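Side-chain contacts in ECL CdiI (Enterobacter cloacae subsp. cloacae, PDB 4NTQ), which acts as the immunity protein of a contact-dependent growth inhibition module, binding the toxic C-terminal RNase region of its cognate CdiA: residues E9-S12 and L17-P20; A65-E70 and F76-V81; K88-N93 and E114-H119. All coordinates share one frame; numbering follows the deposited sequence.

Interaction 1. Residues E9-S12 and L17-P20; sequences EPVS and LVQP
Val11 and Val18 face each other as an antiparallel hydrogen-bonded pair, and each satisfies the other's backbone donor and acceptor. Val18 N reaches Val11 O at 2.9 Å in an almost straight bond, N-H...O 172°. The return bond, Val11 N to Val18 O at 3.1 Å, is more bent (149°). Val18 O is shared further, since Pro10 CA comes within 3.2 Å of it as a CA-H...O contact; Val11 O likewise receives Leu17 CA. On the face carrying the two valines, Val11 CG2 meets Pro20 CG at 3.9 Å, the two side chains meeting at a slant. On the side of Leu17, its CG approaches Pro10 CB at 3.9 Å. Gln19 swings its amide aside by a bend at chi2 (54°), which lets NE2 donate to its neighbour's carbonyl, Pro20 O, at 2.6 Å and within the amide plane; NE2 also donates to Gly8 O. Gln19 OE1 meanwhile rests against Pro10 CG. Beyond the pair, backbone bonds link Leu17 to Leu36 and Gln19 to Leu34. This reciprocal bonding is that of a beta hairpin, strand 11-13 folding back on strand 16-25, which also pairs with strands 2-6 and 28-35.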
ATOM      1  N   GLU B   9      17.919  -7.164   7.523  1.00 36.79           N
ATOM      2  CA  GLU B   9      17.445  -8.539   7.424  1.00 39.97           C
ATOM      3  C   GLU B   9      15.952  -8.678   7.737  1.00 35.56           C
ATOM      4  O   GLU B   9      15.388  -7.861   8.463  1.00 37.26           O
ATOM      5  CB  GLU B   9      18.271  -9.451   8.331  1.00 30.93           C
ATOM      6  CG  GLU B   9      18.381  -8.995   9.764  1.00 29.32           C
ATOM      7  CD  GLU B   9      19.494  -9.729  10.489  1.00 41.99           C
ATOM      8  OE1 GLU B   9      20.160 -10.562   9.827  1.00 45.77           O
ATOM      9  OE2 GLU B   9      19.703  -9.476  11.702  1.00 37.44           O
ATOM     10  N   PRO B  10      15.305  -9.708   7.170  1.00 33.69           N
ATOM     11  CA  PRO B  10      13.880  -9.913   7.451  1.00 37.83           C
ATOM     12  C   PRO B  10      13.654 -10.143   8.937  1.00 39.33           C
ATOM     13  O   PRO B  10      14.499 -10.748   9.596  1.00 40.34           O
ATOM     14  CB  PRO B  10      13.541 -11.176   6.655  1.00 27.87           C
ATOM     15  CG  PRO B  10      14.530 -11.163   5.530  1.00 31.87           C
ATOM     16  CD  PRO B  10      15.800 -10.621   6.125  1.00 29.77           C
ATOM     17  N   VAL B  11      12.548  -9.625   9.462  1.00 31.08           N
ATOM     18  CA  VAL B  11      12.244  -9.778  10.876  1.00 34.37           C
ATOM     19  C   VAL B  11      10.782 -10.139  11.055  1.00 38.46           C
ATOM     20  O   VAL B  11       9.962  -9.912  10.165  1.00 38.76           O
ATOM     21  CB  VAL B  11      12.535  -8.492  11.648  1.00 35.84           C
ATOM     22  CG1 VAL B  11      14.045  -8.250  11.745  1.00 32.29           C
ATOM     23  CG2 VAL B  11      11.821  -7.315  10.971  1.00 30.33           C
ATOM     24  N   SER B  12      10.464 -10.711  12.207  1.00 42.01           N
ATOM     25  CA  SER B  12       9.102 -11.118  12.511  1.00 45.45           C
ATOM     26  C   SER B  12       8.275  -9.941  13.017  1.00 57.20           C
ATOM     27  O   SER B  12       8.627  -9.325  14.025  1.00 59.43           O
ATOM     28  CB  SER B  12       9.121 -12.209  13.572  1.00 42.30           C
ATOM     29  OG  SER B  12       7.827 -12.418  14.087  1.00 52.10           O
ATOM     30  N   LEU B  17       7.006 -13.050   8.909  1.00 38.14           N
ATOM     31  CA  LEU B  17       8.287 -12.544   8.411  1.00 38.20           C
ATOM     32  C   LEU B  17       8.094 -11.465   7.360  1.00 36.91           C
ATOM     33  O   LEU B  17       7.440 -11.681   6.337  1.00 34.09           O
ATOM     34  CB  LEU B  17       9.121 -13.673   7.805  1.00 33.94           C
ATOM     35  CG  LEU B  17      10.641 -13.504   7.716  1.00 41.40           C
ATOM     36  CD1 LEU B  17      11.275 -13.428   9.120  1.00 31.56           C
ATOM     37  CD2 LEU B  17      11.255 -14.657   6.911  1.00 31.69           C
ATOM     38  N   VAL B  18       8.670 -10.301   7.606  1.00 31.54           N
ATOM     39  CA  VAL B  18       8.545  -9.213   6.654  1.00 30.20           C
ATOM     40  C   VAL B  18       9.912  -8.688   6.289  1.00 30.40           C
ATOM     41  O   VAL B  18      10.901  -8.928   6.987  1.00 27.75           O
ATOM     42  CB  VAL B  18       7.681  -8.068   7.195  1.00 35.83           C
ATOM     43  CG1 VAL B  18       6.332  -8.607   7.711  1.00 34.95           C
ATOM     44  CG2 VAL B  18       8.423  -7.316   8.286  1.00 30.96           C
ATOM     45  N   GLN B  19       9.961  -7.984   5.173  1.00 27.27           N
ATOM     46  CA  GLN B  19      11.176  -7.347   4.713  1.00 28.33           C
ATOM     47  C   GLN B  19      11.026  -5.855   4.949  1.00 31.24           C
ATOM     48  O   GLN B  19      10.207  -5.195   4.277  1.00 29.27           O
ATOM     49  CB  GLN B  19      11.379  -7.632   3.218  1.00 30.73           C
ATOM     50  CG  GLN B  19      12.528  -6.881   2.594  1.00 27.09           C
ATOM     51  CD  GLN B  19      13.830  -7.097   3.342  1.00 33.92           C
ATOM     52  OE1 GLN B  19      14.442  -8.159   3.252  1.00 33.34           O
ATOM     53  NE2 GLN B  19      14.264  -6.082   4.084  1.00 32.04           N
ATOM     54  N   PRO B  20      11.795  -5.311   5.913  1.00 32.16           N
ATOM     55  CA  PRO B  20      11.750  -3.858   6.109  1.00 30.47           C
ATOM     56  C   PRO B  20      12.271  -3.192   4.857  1.00 24.29           C
ATOM     57  O   PRO B  20      13.263  -3.650   4.314  1.00 25.27           O
ATOM     58  CB  PRO B  20      12.698  -3.612   7.299  1.00 26.35           C
ATOM     59  CG  PRO B  20      12.779  -4.918   8.009  1.00 29.86           C
ATOM     60  CD  PRO B  20      12.663  -5.976   6.904  1.00 35.98           C
TER

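Interaction 2. Residues A65-E70 and F76-V81; sequences AVSMYE and FIFTWV
The antiparallel pairing of strands 61-65 and 76-85 is continued past Ala65 by a serine side chain, Ser67. The last regular bridge is Ala65 with Thr79, a non-hydrogen-bonded pair. Next comes a backbone bond from Val66 N to Phe78 O, 2.8 Å long and nearly straight at 174°. Beyond it the loop supplies a hydroxyl as the acceptor: Phe78 N donates to Ser67 OG at 3.0 Å. With chi1 at 71°, Ser67 OG sits between its own backbone N and carbonyl carbon, aimed at the strand and at the edge of the Phe78 ring, near its plane. A water bonded to Ser67 OG donates to Phe76 O at 2.8 Å, extending the polar link to Phe76. Apolar groups close in around it. Val66 CG2 packs on Phe78 CB at 3.7 Å, the two side chains crossing at about a right angle, and the same methyl meets the edge of the Trp80 indole at CD1 in the ring plane. Selenomethionine Met68 starts away from the strand but doubles back through bends at chi2 and chi3, bringing CE to 3.7 Å from Ile77 CD1, alongside it. Phe78 touches Thr201 and Trp80 touches Arg222 of the CdiA chain. Thr79 OG1 turns to Asn94 O on strand 88-97, the other neighbour of strand 76-85. Val66 and Ser67 pack on Leu32 and Pro35 of strand 28-35, respectively, while Trp48 NE1 of helix 41-58 is hydrogen-bonded to Ala65 O.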
ATOM      1  N   ALA B  65       2.504  -3.527  -6.071  1.00 22.94           N
ATOM      2  CA  ALA B  65       2.030  -4.152  -4.839  1.00 27.53           C
ATOM      3  C   ALA B  65       3.130  -4.173  -3.776  1.00 34.01           C
ATOM      4  O   ALA B  65       4.284  -4.478  -4.071  1.00 30.73           O
ATOM      5  CB  ALA B  65       1.547  -5.568  -5.109  1.00 26.72           C
ATOM      6  N   VAL B  66       2.777  -3.838  -2.541  1.00 28.45           N
ATOM      7  CA  VAL B  66       3.748  -3.941  -1.458  1.00 29.83           C
ATOM      8  C   VAL B  66       3.236  -4.872  -0.361  1.00 35.11           C
ATOM      9  O   VAL B  66       3.701  -4.846   0.784  1.00 34.59           O
ATOM     10  CB  VAL B  66       4.146  -2.575  -0.923  1.00 15.84           C
ATOM     11  CG1 VAL B  66       4.845  -1.783  -2.039  1.00 16.52           C
ATOM     12  CG2 VAL B  66       2.934  -1.857  -0.393  1.00 25.74           C
ATOM     13  N   SER B  67       2.262  -5.694  -0.735  1.00 36.71           N
ATOM     14  CA  SER B  67       1.903  -6.852   0.054  1.00 36.43           C
ATOM     15  C   SER B  67       1.195  -7.812  -0.884  1.00 35.89           C
ATOM     16  O   SER B  67       0.542  -7.387  -1.834  1.00 36.60           O
ATOM     17  CB  SER B  67       0.998  -6.477   1.239  1.00 30.69           C
ATOM     18  OG  SER B  67      -0.294  -6.108   0.788  1.00 33.50           O
HETATM   19  N   MSE B  68       1.326  -9.104  -0.606  1.00 33.44           N
HETATM   20  CA  MSE B  68       0.745 -10.130  -1.433  1.00 40.22           C
HETATM   21  C   MSE B  68       0.643 -11.402  -0.624  1.00 46.39           C
HETATM   22  O   MSE B  68       1.535 -11.729   0.162  1.00 43.67           O
HETATM   23  CB  MSE B  68       1.609 -10.376  -2.667  1.00 33.63           C
HETATM   24  CG  MSE B  68       1.030 -11.412  -3.617  1.00 50.38           C
HETATM   25 SE   MSE B  68      -0.693 -10.813  -4.348  1.00 48.93          SE
HETATM   26  CE  MSE B  68      -0.190  -8.940  -4.697  1.00 38.92           C
ATOM     27  N   TYR B  69      -0.463 -12.108  -0.808  1.00 42.79           N
ATOM     28  CA  TYR B  69      -0.640 -13.406  -0.194  1.00 45.48           C
ATOM     29  C   TYR B  69      -1.224 -14.293  -1.251  1.00 48.56           C
ATOM     30  O   TYR B  69      -1.421 -13.846  -2.385  1.00 47.27           O
ATOM     31  CB  TYR B  69      -1.572 -13.297   1.003  1.00 44.32           C
ATOM     32  CG  TYR B  69      -1.016 -12.413   2.093  1.00 48.13           C
ATOM     33  CD1 TYR B  69      -1.306 -11.050   2.129  1.00 42.49           C
ATOM     34  CD2 TYR B  69      -0.180 -12.935   3.078  1.00 47.19           C
ATOM     35  CE1 TYR B  69      -0.791 -10.239   3.128  1.00 41.88           C
ATOM     36  CE2 TYR B  69       0.338 -12.136   4.078  1.00 40.87           C
ATOM     37  CZ  TYR B  69       0.032 -10.795   4.104  1.00 42.17           C
ATOM     38  OH  TYR B  69       0.556 -10.001   5.101  1.00 43.49           O
ATOM     39  N   GLU B  70      -1.460 -15.552  -0.891  1.00 57.49           N
ATOM     40  CA  GLU B  70      -2.237 -16.459  -1.713  1.00 56.49           C
ATOM     41  C   GLU B  70      -3.464 -15.698  -2.178  1.00 58.12           C
ATOM     42  O   GLU B  70      -4.258 -15.247  -1.356  1.00 62.16           O
ATOM     43  CB  GLU B  70      -2.666 -17.668  -0.888  1.00 64.95           C
ATOM     44  CG  GLU B  70      -3.272 -18.799  -1.701  1.00 75.28           C
ATOM     45  CD  GLU B  70      -2.221 -19.625  -2.418  1.00 80.06           C
ATOM     46  OE1 GLU B  70      -1.174 -19.913  -1.799  1.00 74.94           O
ATOM     47  OE2 GLU B  70      -2.439 -19.983  -3.597  1.00 85.05           O
ATOM     48  N   PHE B  76      -7.162  -8.212   0.946  1.00 43.56           N
ATOM     49  CA  PHE B  76      -6.734  -6.926   0.392  1.00 39.89           C
ATOM     50  C   PHE B  76      -5.210  -6.834   0.299  1.00 40.46           C
ATOM     51  O   PHE B  76      -4.501  -7.532   1.006  1.00 37.67           O
ATOM     52  CB  PHE B  76      -7.240  -5.780   1.261  1.00 40.92           C
ATOM     53  CG  PHE B  76      -6.700  -5.802   2.671  1.00 41.27           C
ATOM     54  CD1 PHE B  76      -5.519  -5.146   2.988  1.00 46.19           C
ATOM     55  CD2 PHE B  76      -7.382  -6.456   3.674  1.00 43.80           C
ATOM     56  CE1 PHE B  76      -5.029  -5.156   4.280  1.00 41.98           C
ATOM     57  CE2 PHE B  76      -6.908  -6.466   4.964  1.00 56.10           C
ATOM     58  CZ  PHE B  76      -5.725  -5.819   5.268  1.00 51.46           C
ATOM     59  N   ILE B  77      -4.715  -5.966  -0.569  1.00 34.10           N
ATOM     60  CA  ILE B  77      -3.287  -5.736  -0.666  1.00 37.08           C
ATOM     61  C   ILE B  77      -3.023  -4.244  -0.738  1.00 37.07           C
ATOM     62  O   ILE B  77      -3.854  -3.485  -1.246  1.00 35.42           O
ATOM     63  CB  ILE B  77      -2.687  -6.396  -1.918  1.00 39.78           C
ATOM     64  CG1 ILE B  77      -3.269  -5.759  -3.185  1.00 40.76           C
ATOM     65  CG2 ILE B  77      -2.914  -7.906  -1.890  1.00 33.50           C
ATOM     66  CD1 ILE B  77      -2.701  -6.286  -4.486  1.00 29.58           C
ATOM     67  N   PHE B  78      -1.879  -3.822  -0.202  1.00 27.43           N
ATOM     68  CA  PHE B  78      -1.455  -2.433  -0.316  1.00 28.06           C
ATOM     69  C   PHE B  78      -0.697  -2.258  -1.609  1.00 25.51           C
ATOM     70  O   PHE B  78       0.088  -3.125  -2.000  1.00 29.50           O
ATOM     71  CB  PHE B  78      -0.579  -2.004   0.865  1.00 34.62           C
ATOM     72  CG  PHE B  78      -1.314  -1.945   2.168  1.00 39.01           C
ATOM     73  CD1 PHE B  78      -1.963  -0.789   2.558  1.00 26.55           C
ATOM     74  CD2 PHE B  78      -1.367  -3.052   2.993  1.00 38.83           C
ATOM     75  CE1 PHE B  78      -2.639  -0.733   3.755  1.00 44.04           C
ATOM     76  CE2 PHE B  78      -2.050  -3.004   4.191  1.00 44.62           C
ATOM     77  CZ  PHE B  78      -2.689  -1.842   4.573  1.00 38.19           C
ATOM     78  N   THR B  79      -0.954  -1.147  -2.288  1.00 28.84           N
ATOM     79  CA  THR B  79      -0.246  -0.839  -3.513  1.00 28.69           C
ATOM     80  C   THR B  79       0.163   0.614  -3.531  1.00 30.39           C
ATOM     81  O   THR B  79      -0.428   1.451  -2.844  1.00 26.79           O
ATOM     82  CB  THR B  79      -1.137  -1.051  -4.737  1.00 32.32           C
ATOM     83  OG1 THR B  79      -2.187  -0.080  -4.715  1.00 28.03           O
ATOM     84  CG2 THR B  79      -1.733  -2.466  -4.751  1.00 29.41           C
ATOM     85  N   TRP B  80       1.189   0.904  -4.321  1.00 30.00           N
ATOM     86  CA  TRP B  80       1.502   2.272  -4.683  1.00 27.84           C
ATOM     87  C   TRP B  80       1.289   2.351  -6.182  1.00 30.12           C
ATOM     88  O   TRP B  80       1.795   1.509  -6.929  1.00 27.10           O
ATOM     89  CB  TRP B  80       2.919   2.647  -4.242  1.00 25.38           C
ATOM     90  CG  TRP B  80       2.975   2.770  -2.719  1.00 29.95           C
ATOM     91  CD1 TRP B  80       2.993   1.745  -1.820  1.00 22.35           C
ATOM     92  CD2 TRP B  80       2.937   3.981  -1.941  1.00 29.75           C
ATOM     93  NE1 TRP B  80       2.993   2.240  -0.535  1.00 26.25           N
ATOM     94  CE2 TRP B  80       2.965   3.606  -0.582  1.00 25.93           C
ATOM     95  CE3 TRP B  80       2.893   5.348  -2.265  1.00 29.94           C
ATOM     96  CZ2 TRP B  80       2.951   4.541   0.454  1.00 28.27           C
ATOM     97  CZ3 TRP B  80       2.883   6.275  -1.239  1.00 26.05           C
ATOM     98  CH2 TRP B  80       2.904   5.867   0.107  1.00 30.42           C
ATOM     99  N   VAL B  81       0.501   3.339  -6.605  1.00 26.79           N
ATOM    100  CA  VAL B  81       0.000   3.417  -7.966  1.00 26.14           C
ATOM    101  C   VAL B  81       0.561   4.626  -8.693  1.00 27.65           C
ATOM    102  O   VAL B  81       0.454   5.754  -8.203  1.00 33.54           O
ATOM    103  CB  VAL B  81      -1.534   3.510  -7.955  1.00 36.64           C
ATOM    104  CG1 VAL B  81      -2.062   3.783  -9.344  1.00 37.74           C
ATOM    105  CG2 VAL B  81      -2.133   2.231  -7.381  1.00 31.58           C
TER
HETATM  106  O   HOH W   1      -2.065  -6.953   2.311  1.00 48.15           O

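Interaction 3. Residues K88-N93 and E114-H119; sequences KVYVQN and ESRTTH
A cation-pi stack and a glutamine side-chain bond to the loop backbone join strand 88-97 to the loop leading on to strand 129-132, without strand pairing. The guanidinium of Arg116 lies flat on the Tyr90 ring, the planes only 8° apart and the centres 3.7 Å apart. Arg116 CZ stands 15° off the ring normal, and NH2 lies over the middle of the face, 3.6 Å from Tyr90 CD1. Lys88 CG, from the same strand, touches the opposite face toward its rim, leaving the ring between two side chains. Arg116 spans the gap because its chain is fully extended, with CG anti to the backbone N (chi1 168°) and no bend before NE. Its charge has two further partners: NE forms a salt bridge with Glu128 and NH1 with Glu85, which would hold the group's rotation over the ring. Next to it, Gln92 uses both ends of its amide. NE2 donates to Thr117 O at 2.9 Å, the acceptor tilted out of the amide plane, and also to Glu128. OE1 accepts from a water at 2.7 Å that in turn accepts from Thr117 N, so that the Thr117 backbone is held directly and through solvent. Thr117 OG1 bonds Lys221 of the CdiA chain, while Gln92 packs on that same lysine. Strand 88-97 lies between strands 76-85 and 129-132, with Arg116 against Tyr83 of the former and Thr117 against Ile126 in the loop before the latter.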
ATOM      1  N   LYS B  88       5.601  13.824 -16.069  1.00 46.42           N
ATOM      2  CA  LYS B  88       5.288  13.856 -14.650  1.00 37.46           C
ATOM      3  C   LYS B  88       4.561  12.582 -14.272  1.00 36.77           C
ATOM      4  O   LYS B  88       3.767  12.066 -15.049  1.00 42.29           O
ATOM      5  CB  LYS B  88       4.435  15.083 -14.309  1.00 46.11           C
ATOM      6  CG  LYS B  88       4.178  15.254 -12.811  1.00 58.36           C
ATOM      7  CD  LYS B  88       3.672  16.658 -12.448  1.00 69.76           C
ATOM      8  CE  LYS B  88       4.754  17.714 -12.634  1.00 81.82           C
ATOM      9  NZ  LYS B  88       4.325  19.040 -12.109  1.00 88.81           N
ATOM     10  N   VAL B  89       4.848  12.065 -13.080  1.00 35.03           N
ATOM     11  CA  VAL B  89       4.226  10.839 -12.604  1.00 33.26           C
ATOM     12  C   VAL B  89       3.602  11.092 -11.249  1.00 37.05           C
ATOM     13  O   VAL B  89       4.304  11.469 -10.318  1.00 38.77           O
ATOM     14  CB  VAL B  89       5.247   9.699 -12.450  1.00 26.66           C
ATOM     15  CG1 VAL B  89       4.534   8.409 -12.075  1.00 28.11           C
ATOM     16  CG2 VAL B  89       6.036   9.505 -13.744  1.00 30.34           C
ATOM     17  N   TYR B  90       2.283  10.908 -11.147  1.00 34.67           N
ATOM     18  CA  TYR B  90       1.591  11.031  -9.864  1.00 31.14           C
ATOM     19  C   TYR B  90       1.559   9.674  -9.202  1.00 33.80           C
ATOM     20  O   TYR B  90       1.462   8.648  -9.875  1.00 34.75           O
ATOM     21  CB  TYR B  90       0.169  11.596 -10.022  1.00 30.70           C
ATOM     22  CG  TYR B  90       0.164  12.959 -10.676  1.00 34.58           C
ATOM     23  CD1 TYR B  90       0.404  14.115  -9.932  1.00 30.09           C
ATOM     24  CD2 TYR B  90      -0.036  13.088 -12.048  1.00 35.43           C
ATOM     25  CE1 TYR B  90       0.435  15.370 -10.546  1.00 32.73           C
ATOM     26  CE2 TYR B  90      -0.012  14.333 -12.670  1.00 37.19           C
ATOM     27  CZ  TYR B  90       0.228  15.466 -11.916  1.00 35.04           C
ATOM     28  OH  TYR B  90       0.254  16.688 -12.537  1.00 49.63           O
ATOM     29  N   VAL B  91       1.664   9.679  -7.877  1.00 25.33           N
ATOM     30  CA  VAL B  91       1.736   8.460  -7.113  1.00 21.03           C
ATOM     31  C   VAL B  91       0.744   8.526  -5.972  1.00 28.80           C
ATOM     32  O   VAL B  91       0.694   9.508  -5.214  1.00 22.70           O
ATOM     33  CB  VAL B  91       3.150   8.233  -6.511  1.00 33.11           C
ATOM     34  CG1 VAL B  91       3.247   6.833  -5.909  1.00 30.82           C
ATOM     35  CG2 VAL B  91       4.237   8.439  -7.554  1.00 20.40           C
ATOM     36  N   GLN B  92      -0.035   7.461  -5.842  1.00 21.54           N
ATOM     37  CA  GLN B  92      -1.052   7.379  -4.814  1.00 23.63           C
ATOM     38  C   GLN B  92      -0.841   6.065  -4.099  1.00 27.47           C
ATOM     39  O   GLN B  92      -0.128   5.192  -4.598  1.00 24.74           O
ATOM     40  CB  GLN B  92      -2.450   7.449  -5.433  1.00 22.60           C
ATOM     41  CG  GLN B  92      -2.759   8.815  -5.998  1.00 23.74           C
ATOM     42  CD  GLN B  92      -4.191   8.966  -6.482  1.00 29.88           C
ATOM     43  OE1 GLN B  92      -5.064   8.152  -6.180  1.00 36.41           O
ATOM     44  NE2 GLN B  92      -4.436  10.020  -7.247  1.00 33.69           N
ATOM     45  N   ASN B  93      -1.458   5.925  -2.932  1.00 24.48           N
ATOM     46  CA  ASN B  93      -1.267   4.757  -2.097  1.00 23.61           C
ATOM     47  C   ASN B  93      -2.649   4.210  -1.868  1.00 28.90           C
ATOM     48  O   ASN B  93      -3.453   4.814  -1.157  1.00 37.09           O
ATOM     49  CB  ASN B  93      -0.588   5.183  -0.778  1.00 25.43           C
ATOM     50  CG  ASN B  93      -0.465   4.045   0.241  1.00 29.97           C
ATOM     51  OD1 ASN B  93      -0.544   4.286   1.453  1.00 29.14           O
ATOM     52  ND2 ASN B  93      -0.257   2.806  -0.240  1.00 24.10           N
ATOM     53  N   GLU B 114      -8.292   1.825 -11.412  1.00 46.61           N
ATOM     54  CA  GLU B 114      -8.988   2.638 -12.390  1.00 48.65           C
ATOM     55  C   GLU B 114      -8.329   3.994 -12.521  1.00 51.04           C
ATOM     56  O   GLU B 114      -7.333   4.275 -11.848  1.00 54.32           O
ATOM     57  CB  GLU B 114     -10.471   2.753 -12.068  1.00 56.31           C
ATOM     58  CG  GLU B 114     -10.792   3.554 -10.838  1.00 56.14           C
ATOM     59  CD  GLU B 114     -12.244   3.412 -10.458  1.00 68.59           C
ATOM     60  OE1 GLU B 114     -12.926   2.526 -11.035  1.00 72.85           O
ATOM     61  OE2 GLU B 114     -12.704   4.183  -9.591  1.00 72.43           O
ATOM     62  N   SER B 115      -8.885   4.829 -13.391  1.00 49.72           N
ATOM     63  CA  SER B 115      -8.228   6.066 -13.768  1.00 50.53           C
ATOM     64  C   SER B 115      -8.098   6.966 -12.559  1.00 46.96           C
ATOM     65  O   SER B 115      -8.707   6.713 -11.521  1.00 48.53           O
ATOM     66  CB  SER B 115      -8.964   6.754 -14.924  1.00 48.69           C
ATOM     67  OG  SER B 115      -9.836   7.760 -14.452  1.00 51.96           O
ATOM     68  N   ARG B 116      -7.293   8.008 -12.702  1.00 45.97           N
ATOM     69  CA  ARG B 116      -6.852   8.815 -11.573  1.00 45.74           C
ATOM     70  C   ARG B 116      -7.905   9.801 -11.106  1.00 44.99           C
ATOM     71  O   ARG B 116      -8.533  10.464 -11.921  1.00 42.87           O
ATOM     72  CB  ARG B 116      -5.590   9.589 -11.968  1.00 43.36           C
ATOM     73  CG  ARG B 116      -5.180  10.690 -10.999  1.00 40.71           C
ATOM     74  CD  ARG B 116      -3.840  11.291 -11.435  1.00 43.35           C
ATOM     75  NE  ARG B 116      -3.459  12.450 -10.633  1.00 35.13           N
ATOM     76  CZ  ARG B 116      -3.453  13.702 -11.079  1.00 43.08           C
ATOM     77  NH1 ARG B 116      -3.810  13.971 -12.332  1.00 34.77           N
ATOM     78  NH2 ARG B 116      -3.098  14.687 -10.266  1.00 34.19           N
ATOM     79  N   THR B 117      -8.070   9.910  -9.788  1.00 47.97           N
ATOM     80  CA  THR B 117      -8.842  10.992  -9.187  1.00 36.44           C
ATOM     81  C   THR B 117      -8.054  11.716  -8.093  1.00 45.42           C
ATOM     82  O   THR B 117      -7.140  11.152  -7.466  1.00 41.78           O
ATOM     83  CB  THR B 117     -10.169  10.493  -8.572  1.00 47.59           C
ATOM     84  OG1 THR B 117      -9.894   9.619  -7.464  1.00 39.74           O
ATOM     85  CG2 THR B 117     -11.020   9.769  -9.625  1.00 39.48           C
ATOM     86  N   THR B 118      -8.428  12.964  -7.853  1.00 38.96           N
ATOM     87  CA  THR B 118      -7.780  13.764  -6.826  1.00 41.57           C
ATOM     88  C   THR B 118      -8.618  14.003  -5.552  1.00 41.06           C
ATOM     89  O   THR B 118      -8.068  14.366  -4.514  1.00 51.24           O
ATOM     90  CB  THR B 118      -7.318  15.105  -7.400  1.00 37.92           C
ATOM     91  OG1 THR B 118      -8.448  15.796  -7.940  1.00 50.16           O
ATOM     92  CG2 THR B 118      -6.278  14.870  -8.494  1.00 36.81           C
ATOM     93  N   HIS B 119      -9.931  13.810  -5.629  1.00 39.37           N
ATOM     94  CA  HIS B 119     -10.804  13.929  -4.455  1.00 46.48           C
ATOM     95  C   HIS B 119     -11.897  12.871  -4.568  1.00 45.09           C
ATOM     96  O   HIS B 119     -12.297  12.532  -5.675  1.00 49.75           O
ATOM     97  CB  HIS B 119     -11.437  15.332  -4.354  1.00 46.87           C
ATOM     98  CG  HIS B 119     -10.464  16.460  -4.540  1.00 55.42           C
ATOM     99  ND1 HIS B 119     -10.125  16.955  -5.783  1.00 58.52           N
ATOM    100  CD2 HIS B 119      -9.756  17.186  -3.641  1.00 53.85           C
ATOM    101  CE1 HIS B 119      -9.250  17.938  -5.642  1.00 50.99           C
ATOM    102  NE2 HIS B 119      -9.012  18.100  -4.353  1.00 49.38           N
TER
HETATM  103  O   HOH W   2      -7.260   8.039  -7.663  1.00 42.17           O

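In the fold
Interactions 2 and 3 both reach one antiparallel sheet, through strands 76-85 and 88-97, and interaction 1 lies in another. Those two strands are neighbours, so 65-70/76-81 and 88-93/114-119 touch directly: Val81 N lies 2.8 Å from Gln92 O, and Asn93 ND2 lies 2.9 Å from Thr79 O, both probable hydrogen bonds. Their centres are nevertheless 17 Å apart. Both also meet the toxin chain, and Arg222 of CdiA connects them, packing on Trp80 and bonding Asn93. The hairpin of interaction 1 has its centre 16 Å from that of interaction 2 and 29 Å from that of interaction 3, on the opposite side of the chain's centre from the latter; its segments touch no toxin residue.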